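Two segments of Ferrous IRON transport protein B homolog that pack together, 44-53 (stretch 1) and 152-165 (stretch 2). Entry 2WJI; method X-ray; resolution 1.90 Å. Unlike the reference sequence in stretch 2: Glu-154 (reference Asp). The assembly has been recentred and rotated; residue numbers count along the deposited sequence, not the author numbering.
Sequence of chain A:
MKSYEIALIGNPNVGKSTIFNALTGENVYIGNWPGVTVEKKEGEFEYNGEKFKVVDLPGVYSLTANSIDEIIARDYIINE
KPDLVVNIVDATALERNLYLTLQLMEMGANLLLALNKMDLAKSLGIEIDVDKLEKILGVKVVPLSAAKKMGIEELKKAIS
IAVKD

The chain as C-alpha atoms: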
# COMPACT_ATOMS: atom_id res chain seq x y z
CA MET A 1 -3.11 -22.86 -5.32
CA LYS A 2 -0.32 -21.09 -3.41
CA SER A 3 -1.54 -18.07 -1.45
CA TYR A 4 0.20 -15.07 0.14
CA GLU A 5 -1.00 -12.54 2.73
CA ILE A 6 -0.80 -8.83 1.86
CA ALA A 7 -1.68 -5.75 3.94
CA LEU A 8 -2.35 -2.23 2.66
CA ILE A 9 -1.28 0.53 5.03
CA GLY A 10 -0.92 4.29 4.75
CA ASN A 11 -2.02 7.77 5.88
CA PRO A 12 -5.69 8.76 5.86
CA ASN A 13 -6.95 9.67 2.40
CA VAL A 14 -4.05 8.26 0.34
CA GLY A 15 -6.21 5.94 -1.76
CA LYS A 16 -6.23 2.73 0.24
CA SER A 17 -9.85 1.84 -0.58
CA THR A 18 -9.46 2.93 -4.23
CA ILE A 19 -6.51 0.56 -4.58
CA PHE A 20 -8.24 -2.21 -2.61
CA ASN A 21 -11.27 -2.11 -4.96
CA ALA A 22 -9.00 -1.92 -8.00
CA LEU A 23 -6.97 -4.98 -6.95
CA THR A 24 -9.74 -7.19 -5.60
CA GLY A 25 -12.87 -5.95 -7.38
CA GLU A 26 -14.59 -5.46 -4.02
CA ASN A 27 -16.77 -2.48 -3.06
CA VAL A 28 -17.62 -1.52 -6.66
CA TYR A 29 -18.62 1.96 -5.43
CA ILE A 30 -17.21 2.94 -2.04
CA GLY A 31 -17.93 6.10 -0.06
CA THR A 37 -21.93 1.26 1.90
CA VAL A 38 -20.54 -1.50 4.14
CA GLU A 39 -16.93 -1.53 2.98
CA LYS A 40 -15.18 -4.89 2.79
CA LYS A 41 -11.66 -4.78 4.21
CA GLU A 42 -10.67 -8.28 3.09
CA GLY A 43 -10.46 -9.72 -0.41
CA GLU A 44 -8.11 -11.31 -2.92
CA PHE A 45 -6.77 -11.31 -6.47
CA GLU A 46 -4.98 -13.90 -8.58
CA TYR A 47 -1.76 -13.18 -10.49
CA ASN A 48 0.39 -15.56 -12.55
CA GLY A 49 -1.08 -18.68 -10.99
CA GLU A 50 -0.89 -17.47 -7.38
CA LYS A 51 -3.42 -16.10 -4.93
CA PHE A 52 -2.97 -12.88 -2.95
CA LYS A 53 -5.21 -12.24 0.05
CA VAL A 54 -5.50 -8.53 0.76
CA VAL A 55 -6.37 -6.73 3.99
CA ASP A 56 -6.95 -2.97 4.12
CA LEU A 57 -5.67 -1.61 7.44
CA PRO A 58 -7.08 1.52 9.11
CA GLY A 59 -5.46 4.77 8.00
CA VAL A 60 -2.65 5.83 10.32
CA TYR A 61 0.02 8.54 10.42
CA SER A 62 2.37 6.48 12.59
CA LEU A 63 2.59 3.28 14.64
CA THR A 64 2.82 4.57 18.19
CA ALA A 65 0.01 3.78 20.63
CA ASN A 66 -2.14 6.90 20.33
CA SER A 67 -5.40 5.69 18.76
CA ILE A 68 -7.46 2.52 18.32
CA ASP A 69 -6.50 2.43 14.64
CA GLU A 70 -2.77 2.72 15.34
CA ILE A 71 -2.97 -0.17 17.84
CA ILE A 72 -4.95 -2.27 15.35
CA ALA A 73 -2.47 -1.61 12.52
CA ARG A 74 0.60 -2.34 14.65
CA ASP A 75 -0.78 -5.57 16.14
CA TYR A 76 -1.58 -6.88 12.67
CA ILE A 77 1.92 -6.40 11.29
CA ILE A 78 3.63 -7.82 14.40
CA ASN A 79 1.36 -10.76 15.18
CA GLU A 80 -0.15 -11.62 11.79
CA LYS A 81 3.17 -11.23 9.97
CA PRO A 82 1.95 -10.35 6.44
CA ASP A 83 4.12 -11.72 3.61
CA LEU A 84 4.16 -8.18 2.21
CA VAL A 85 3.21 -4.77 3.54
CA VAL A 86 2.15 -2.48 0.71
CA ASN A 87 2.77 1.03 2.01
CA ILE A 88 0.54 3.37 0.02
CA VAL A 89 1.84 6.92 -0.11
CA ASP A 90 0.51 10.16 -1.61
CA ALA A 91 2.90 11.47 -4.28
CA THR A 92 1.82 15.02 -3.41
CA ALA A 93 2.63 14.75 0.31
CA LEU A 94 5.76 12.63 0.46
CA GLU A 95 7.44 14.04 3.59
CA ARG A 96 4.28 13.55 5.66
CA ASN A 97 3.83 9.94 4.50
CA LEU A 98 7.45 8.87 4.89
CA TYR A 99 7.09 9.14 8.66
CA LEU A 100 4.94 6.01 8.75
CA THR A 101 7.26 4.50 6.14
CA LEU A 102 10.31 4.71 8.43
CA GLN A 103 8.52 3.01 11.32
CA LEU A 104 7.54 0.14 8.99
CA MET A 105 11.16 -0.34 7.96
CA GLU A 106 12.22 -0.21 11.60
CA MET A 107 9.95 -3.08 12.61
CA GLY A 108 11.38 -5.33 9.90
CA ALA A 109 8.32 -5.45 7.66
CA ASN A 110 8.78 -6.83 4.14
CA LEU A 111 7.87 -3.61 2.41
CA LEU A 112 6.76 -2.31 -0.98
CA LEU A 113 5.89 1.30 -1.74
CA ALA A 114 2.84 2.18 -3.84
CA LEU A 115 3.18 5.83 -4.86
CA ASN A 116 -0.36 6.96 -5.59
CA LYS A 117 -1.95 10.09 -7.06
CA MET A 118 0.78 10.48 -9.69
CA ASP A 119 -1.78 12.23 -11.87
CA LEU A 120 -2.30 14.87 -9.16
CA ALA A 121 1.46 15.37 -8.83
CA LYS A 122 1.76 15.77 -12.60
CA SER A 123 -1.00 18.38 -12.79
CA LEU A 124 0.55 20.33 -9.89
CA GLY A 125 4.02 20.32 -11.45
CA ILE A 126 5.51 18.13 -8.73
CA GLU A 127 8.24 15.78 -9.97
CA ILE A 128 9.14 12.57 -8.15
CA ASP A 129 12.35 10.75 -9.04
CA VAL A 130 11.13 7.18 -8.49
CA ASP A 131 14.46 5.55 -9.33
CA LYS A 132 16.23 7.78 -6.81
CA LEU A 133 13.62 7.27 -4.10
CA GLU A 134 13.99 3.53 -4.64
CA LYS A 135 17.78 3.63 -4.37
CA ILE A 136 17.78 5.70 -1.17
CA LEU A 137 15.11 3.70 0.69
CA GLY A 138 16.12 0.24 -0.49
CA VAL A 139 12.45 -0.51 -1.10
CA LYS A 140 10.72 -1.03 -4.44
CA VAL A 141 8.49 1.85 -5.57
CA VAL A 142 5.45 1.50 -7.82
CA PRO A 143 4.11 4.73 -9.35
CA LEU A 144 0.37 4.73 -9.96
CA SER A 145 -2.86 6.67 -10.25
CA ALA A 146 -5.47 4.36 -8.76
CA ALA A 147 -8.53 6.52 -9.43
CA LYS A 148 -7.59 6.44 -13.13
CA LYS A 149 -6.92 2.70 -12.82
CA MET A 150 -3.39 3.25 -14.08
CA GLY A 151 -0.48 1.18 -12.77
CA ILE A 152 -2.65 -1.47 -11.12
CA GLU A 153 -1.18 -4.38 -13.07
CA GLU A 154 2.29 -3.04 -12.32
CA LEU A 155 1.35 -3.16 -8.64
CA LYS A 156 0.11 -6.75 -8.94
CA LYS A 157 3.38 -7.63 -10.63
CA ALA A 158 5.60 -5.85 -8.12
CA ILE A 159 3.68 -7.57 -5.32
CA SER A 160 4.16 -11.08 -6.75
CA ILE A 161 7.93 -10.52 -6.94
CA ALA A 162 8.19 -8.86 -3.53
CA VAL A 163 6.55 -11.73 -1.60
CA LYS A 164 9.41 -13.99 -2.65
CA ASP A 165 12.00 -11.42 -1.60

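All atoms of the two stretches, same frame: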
# COMPACT_ATOMS: atom_id res chain seq x y z
N GLU A 44 -9.25 -10.66 -2.29
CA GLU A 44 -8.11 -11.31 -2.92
C GLU A 44 -8.08 -11.06 -4.43
O GLU A 44 -9.10 -10.70 -5.02
CB GLU A 44 -8.13 -12.82 -2.64
CG GLU A 44 -9.36 -13.54 -3.19
CD GLU A 44 -9.37 -15.04 -2.91
OE1 GLU A 44 -9.70 -15.81 -3.83
OE2 GLU A 44 -9.06 -15.45 -1.77
N PHE A 45 -6.91 -11.22 -5.02
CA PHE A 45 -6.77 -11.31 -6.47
C PHE A 45 -5.80 -12.43 -6.82
O PHE A 45 -5.05 -12.91 -5.97
CB PHE A 45 -6.28 -10.00 -7.08
CG PHE A 45 -4.90 -9.59 -6.64
CD1 PHE A 45 -3.79 -9.95 -7.39
CD2 PHE A 45 -4.71 -8.84 -5.49
CE1 PHE A 45 -2.52 -9.58 -6.99
CE2 PHE A 45 -3.45 -8.46 -5.09
CZ PHE A 45 -2.35 -8.83 -5.85
N GLU A 46 -5.83 -12.84 -8.08
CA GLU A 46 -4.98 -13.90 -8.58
C GLU A 46 -3.98 -13.25 -9.54
O GLU A 46 -4.35 -12.35 -10.28
CB GLU A 46 -5.84 -14.90 -9.34
CG GLU A 46 -5.34 -16.32 -9.36
CD GLU A 46 -6.48 -17.31 -9.55
OE1 GLU A 46 -7.27 -17.51 -8.60
OE2 GLU A 46 -6.60 -17.87 -10.67
N TYR A 47 -2.73 -13.66 -9.50
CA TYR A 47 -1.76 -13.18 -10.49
C TYR A 47 -0.70 -14.24 -10.81
O TYR A 47 -0.06 -14.77 -9.92
CB TYR A 47 -1.09 -11.88 -10.02
CG TYR A 47 -0.09 -11.35 -11.04
CD1 TYR A 47 -0.52 -10.59 -12.12
CD2 TYR A 47 1.26 -11.61 -10.91
CE1 TYR A 47 0.38 -10.11 -13.06
CE2 TYR A 47 2.17 -11.13 -11.84
CZ TYR A 47 1.73 -10.38 -12.91
OH TYR A 47 2.63 -9.91 -13.83
N ASN A 48 -0.54 -14.53 -12.09
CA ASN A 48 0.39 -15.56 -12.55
C ASN A 48 0.32 -16.85 -11.74
O ASN A 48 1.32 -17.33 -11.23
CB ASN A 48 1.83 -15.05 -12.57
CG ASN A 48 2.76 -15.95 -13.35
OD1 ASN A 48 2.31 -16.83 -14.10
ND2 ASN A 48 4.07 -15.75 -13.19
N GLY A 49 -0.89 -17.38 -11.61
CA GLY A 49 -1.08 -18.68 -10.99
C GLY A 49 -1.00 -18.68 -9.47
O GLY A 49 -1.00 -19.74 -8.87
N GLU A 50 -0.94 -17.51 -8.84
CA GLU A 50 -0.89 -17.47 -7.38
C GLU A 50 -1.97 -16.58 -6.80
O GLU A 50 -2.47 -15.67 -7.46
CB GLU A 50 0.50 -17.05 -6.87
CG GLU A 50 1.60 -18.07 -7.17
CD GLU A 50 2.99 -17.55 -6.86
OE1 GLU A 50 3.22 -16.34 -7.02
OE2 GLU A 50 3.87 -18.35 -6.46
N LYS A 51 -2.34 -16.84 -5.55
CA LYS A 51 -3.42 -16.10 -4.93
C LYS A 51 -2.89 -15.14 -3.87
O LYS A 51 -2.00 -15.49 -3.10
CB LYS A 51 -4.45 -17.06 -4.32
CG LYS A 51 -5.58 -16.35 -3.60
CD LYS A 51 -6.38 -17.30 -2.73
CE LYS A 51 -7.38 -18.12 -3.55
NZ LYS A 51 -8.45 -18.70 -2.69
N PHE A 52 -3.42 -13.92 -3.87
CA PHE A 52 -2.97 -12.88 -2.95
C PHE A 52 -4.16 -12.36 -2.14
O PHE A 52 -5.05 -11.71 -2.68
CB PHE A 52 -2.29 -11.75 -3.74
CG PHE A 52 -1.08 -12.21 -4.51
CD1 PHE A 52 0.20 -11.99 -4.01
CD2 PHE A 52 -1.22 -12.89 -5.71
CE1 PHE A 52 1.32 -12.43 -4.71
CE2 PHE A 52 -0.10 -13.34 -6.42
CZ PHE A 52 1.17 -13.10 -5.92
N LYS A 53 -4.17 -12.69 -0.86
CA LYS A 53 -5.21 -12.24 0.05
C LYS A 53 -4.85 -10.86 0.58
O LYS A 53 -3.75 -10.64 1.09
CB LYS A 53 -5.39 -13.24 1.20
CG LYS A 53 -5.76 -14.65 0.74
CD LYS A 53 -5.58 -15.68 1.86
CE LYS A 53 -5.84 -17.10 1.35
NZ LYS A 53 -5.68 -18.11 2.44
N ILE A 152 -2.12 -0.41 -11.99
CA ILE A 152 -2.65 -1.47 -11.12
C ILE A 152 -2.03 -2.83 -11.43
O ILE A 152 -1.75 -3.61 -10.51
CB ILE A 152 -4.18 -1.59 -11.22
CG1 ILE A 152 -4.84 -0.27 -10.82
CG2 ILE A 152 -4.67 -2.74 -10.35
CD1 ILE A 152 -4.59 0.14 -9.40
N GLU A 153 -1.82 -3.12 -12.71
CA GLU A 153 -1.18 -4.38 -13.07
C GLU A 153 0.29 -4.35 -12.69
O GLU A 153 0.86 -5.37 -12.33
CB GLU A 153 -1.35 -4.74 -14.57
CG GLU A 153 -0.51 -5.97 -14.97
CD GLU A 153 -0.82 -6.56 -16.35
OE1 GLU A 153 -1.10 -5.81 -17.31
OE2 GLU A 153 -0.73 -7.80 -16.47
N GLU A 154 0.91 -3.17 -12.78
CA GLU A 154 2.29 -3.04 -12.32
C GLU A 154 2.37 -3.37 -10.84
O GLU A 154 3.29 -4.07 -10.41
CB GLU A 154 2.85 -1.64 -12.57
CG GLU A 154 3.30 -1.43 -14.00
CD GLU A 154 2.12 -1.38 -14.93
OE1 GLU A 154 2.08 -2.17 -15.90
OE2 GLU A 154 1.22 -0.55 -14.68
N LEU A 155 1.40 -2.88 -10.07
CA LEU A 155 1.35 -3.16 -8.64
C LEU A 155 1.19 -4.65 -8.38
O LEU A 155 1.91 -5.21 -7.55
CB LEU A 155 0.22 -2.38 -7.96
CG LEU A 155 0.10 -2.53 -6.42
CD1 LEU A 155 1.44 -2.26 -5.74
CD2 LEU A 155 -0.98 -1.61 -5.86
N LYS A 156 0.28 -5.30 -9.10
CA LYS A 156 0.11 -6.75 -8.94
C LYS A 156 1.41 -7.49 -9.25
O LYS A 156 1.74 -8.49 -8.62
CB LYS A 156 -1.00 -7.29 -9.85
CG LYS A 156 -2.41 -6.92 -9.41
CD LYS A 156 -3.41 -7.42 -10.44
CE LYS A 156 -4.84 -7.29 -9.95
NZ LYS A 156 -5.79 -7.70 -11.02
N LYS A 157 2.15 -6.98 -10.22
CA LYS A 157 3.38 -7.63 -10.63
C LYS A 157 4.48 -7.42 -9.59
O LYS A 157 5.19 -8.36 -9.24
CB LYS A 157 3.84 -7.15 -12.00
CG LYS A 157 5.20 -7.67 -12.43
CD LYS A 157 5.47 -7.33 -13.89
CE LYS A 157 6.97 -7.18 -14.16
NZ LYS A 157 7.70 -8.47 -14.05
N ALA A 158 4.61 -6.18 -9.12
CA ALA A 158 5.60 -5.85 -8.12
C ALA A 158 5.33 -6.64 -6.85
O ALA A 158 6.26 -7.14 -6.22
CB ALA A 158 5.60 -4.37 -7.82
N ILE A 159 4.06 -6.76 -6.48
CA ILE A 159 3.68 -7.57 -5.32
C ILE A 159 4.15 -9.03 -5.46
O ILE A 159 4.81 -9.58 -4.57
CB ILE A 159 2.16 -7.54 -5.08
CG1 ILE A 159 1.74 -6.17 -4.55
CG2 ILE A 159 1.74 -8.63 -4.11
CD1 ILE A 159 0.23 -6.02 -4.36
N SER A 160 3.82 -9.66 -6.57
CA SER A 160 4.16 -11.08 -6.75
C SER A 160 5.67 -11.37 -6.70
O SER A 160 6.08 -12.48 -6.42
CB SER A 160 3.58 -11.60 -8.06
OG SER A 160 4.28 -11.05 -9.15
N ILE A 161 6.48 -10.37 -7.02
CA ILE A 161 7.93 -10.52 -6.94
C ILE A 161 8.39 -10.27 -5.51
O ILE A 161 9.24 -11.00 -4.99
CB ILE A 161 8.65 -9.54 -7.89
CG1 ILE A 161 8.53 -10.00 -9.34
CG2 ILE A 161 10.12 -9.39 -7.51
CD1 ILE A 161 8.83 -8.89 -10.38
N ALA A 162 7.81 -9.25 -4.88
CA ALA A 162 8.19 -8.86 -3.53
C ALA A 162 7.90 -9.89 -2.44
O ALA A 162 8.58 -9.91 -1.42
CB ALA A 162 7.56 -7.51 -3.17
N VAL A 163 6.89 -10.74 -2.63
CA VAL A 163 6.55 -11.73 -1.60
C VAL A 163 7.58 -12.85 -1.53
O VAL A 163 7.64 -13.59 -0.55
CB VAL A 163 5.14 -12.36 -1.78
CG1 VAL A 163 4.05 -11.38 -1.41
CG2 VAL A 163 4.97 -12.92 -3.19
N LYS A 164 8.37 -12.97 -2.58
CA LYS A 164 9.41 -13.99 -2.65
C LYS A 164 10.73 -13.44 -2.13
O LYS A 164 11.61 -14.18 -1.71
CB LYS A 164 9.55 -14.48 -4.08
CG LYS A 164 8.25 -15.04 -4.65
CD LYS A 164 8.23 -15.02 -6.16
CE LYS A 164 7.01 -15.75 -6.71
NZ LYS A 164 5.74 -15.30 -6.06
N ASP A 165 10.84 -12.11 -2.15
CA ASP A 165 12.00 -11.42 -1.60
C ASP A 165 11.87 -11.26 -0.08
O ASP A 165 12.47 -12.02 0.69
CB ASP A 165 12.17 -10.04 -2.25
CG ASP A 165 12.55 -10.12 -3.72
OD1 ASP A 165 13.14 -9.14 -4.23
OD2 ASP A 165 12.27 -11.16 -4.36
O HOH W 1 -5.94 -10.44 -10.91
O HOH W 2 1.86 -7.84 -15.73

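A β-hairpin lays one face across a helix. Strands 44-47 and 50-53 are joined by a type I' turn from Tyr-47 to Glu-50, with Gly-49 at positive phi, and are paired by backbone hydrogen bonds such as Phe-52 N to Phe-45 O (2.8 Å) and Tyr-47 N to Glu-50 O (2.9 Å). The helix starting at Ile-152 crosses strand 44-47 at 80°, nearly perpendicular, with the axes 9.5 Å apart at closest approach. That gap is filled by side chains, and no backbone hydrogen bond links the two stretches. Alternation along the strands sends Phe-45, Tyr-47, Glu-50 and Phe-52 toward the helix, while Glu-46 points away.

Three aromatic rings are the bumps. Phe-45 sits against Lys-156 and Ile-159: Phe-45 CE1 lies 3.6 Å from Lys-156 CG on its extended chain, and at the ring edge Phe-45 CZ lies 4.1 Å from Ile-159 CD1. Phe-52 fills a hollow lined by Ile-159, Ser-160 and Val-163; Phe-52 CD1 lies 3.7 Å from Ile-159 CG2, and Val-163 CG2 lies at the ring edge, 4.0 Å from Phe-52 CE1. Ser-160 touches both this ring and Tyr-47, with Ser-160 CB 3.6 Å from Phe-52 CZ and Ser-160 OG 3.4 Å from Tyr-47 CE2; Ser-160 OG donates to Lys-157 O (2.8 Å), so the hydroxyl is satisfied within the helix. Tyr-47 lies in a hollow lined by Glu-153, Lys-156, Lys-157 and Ser-160. One ring face is covered by Lys-156 O (3.9 Å from Tyr-47 CD2) and Lys-157 N, Glu-153 OE2 lies at the ring edge, 4.3 Å from Tyr-47 CE1, and Tyr-47 OH reaches Lys-157 CB at 3.5 Å.

Polar links add to this packing at three points. Lys-164 NZ forms a salt bridge with Glu-50 OE1 (2.9 Å) and also donates to Ser-160 O (2.9 Å), although Lys-164 is poorly ordered. One water accepts from Lys-156 NZ (2.7 Å) and donates to Glu-46 O (2.6 Å); a second joins Tyr-47 OH (2.9 Å) to Glu-153 OE2 (2.7 Å, weak).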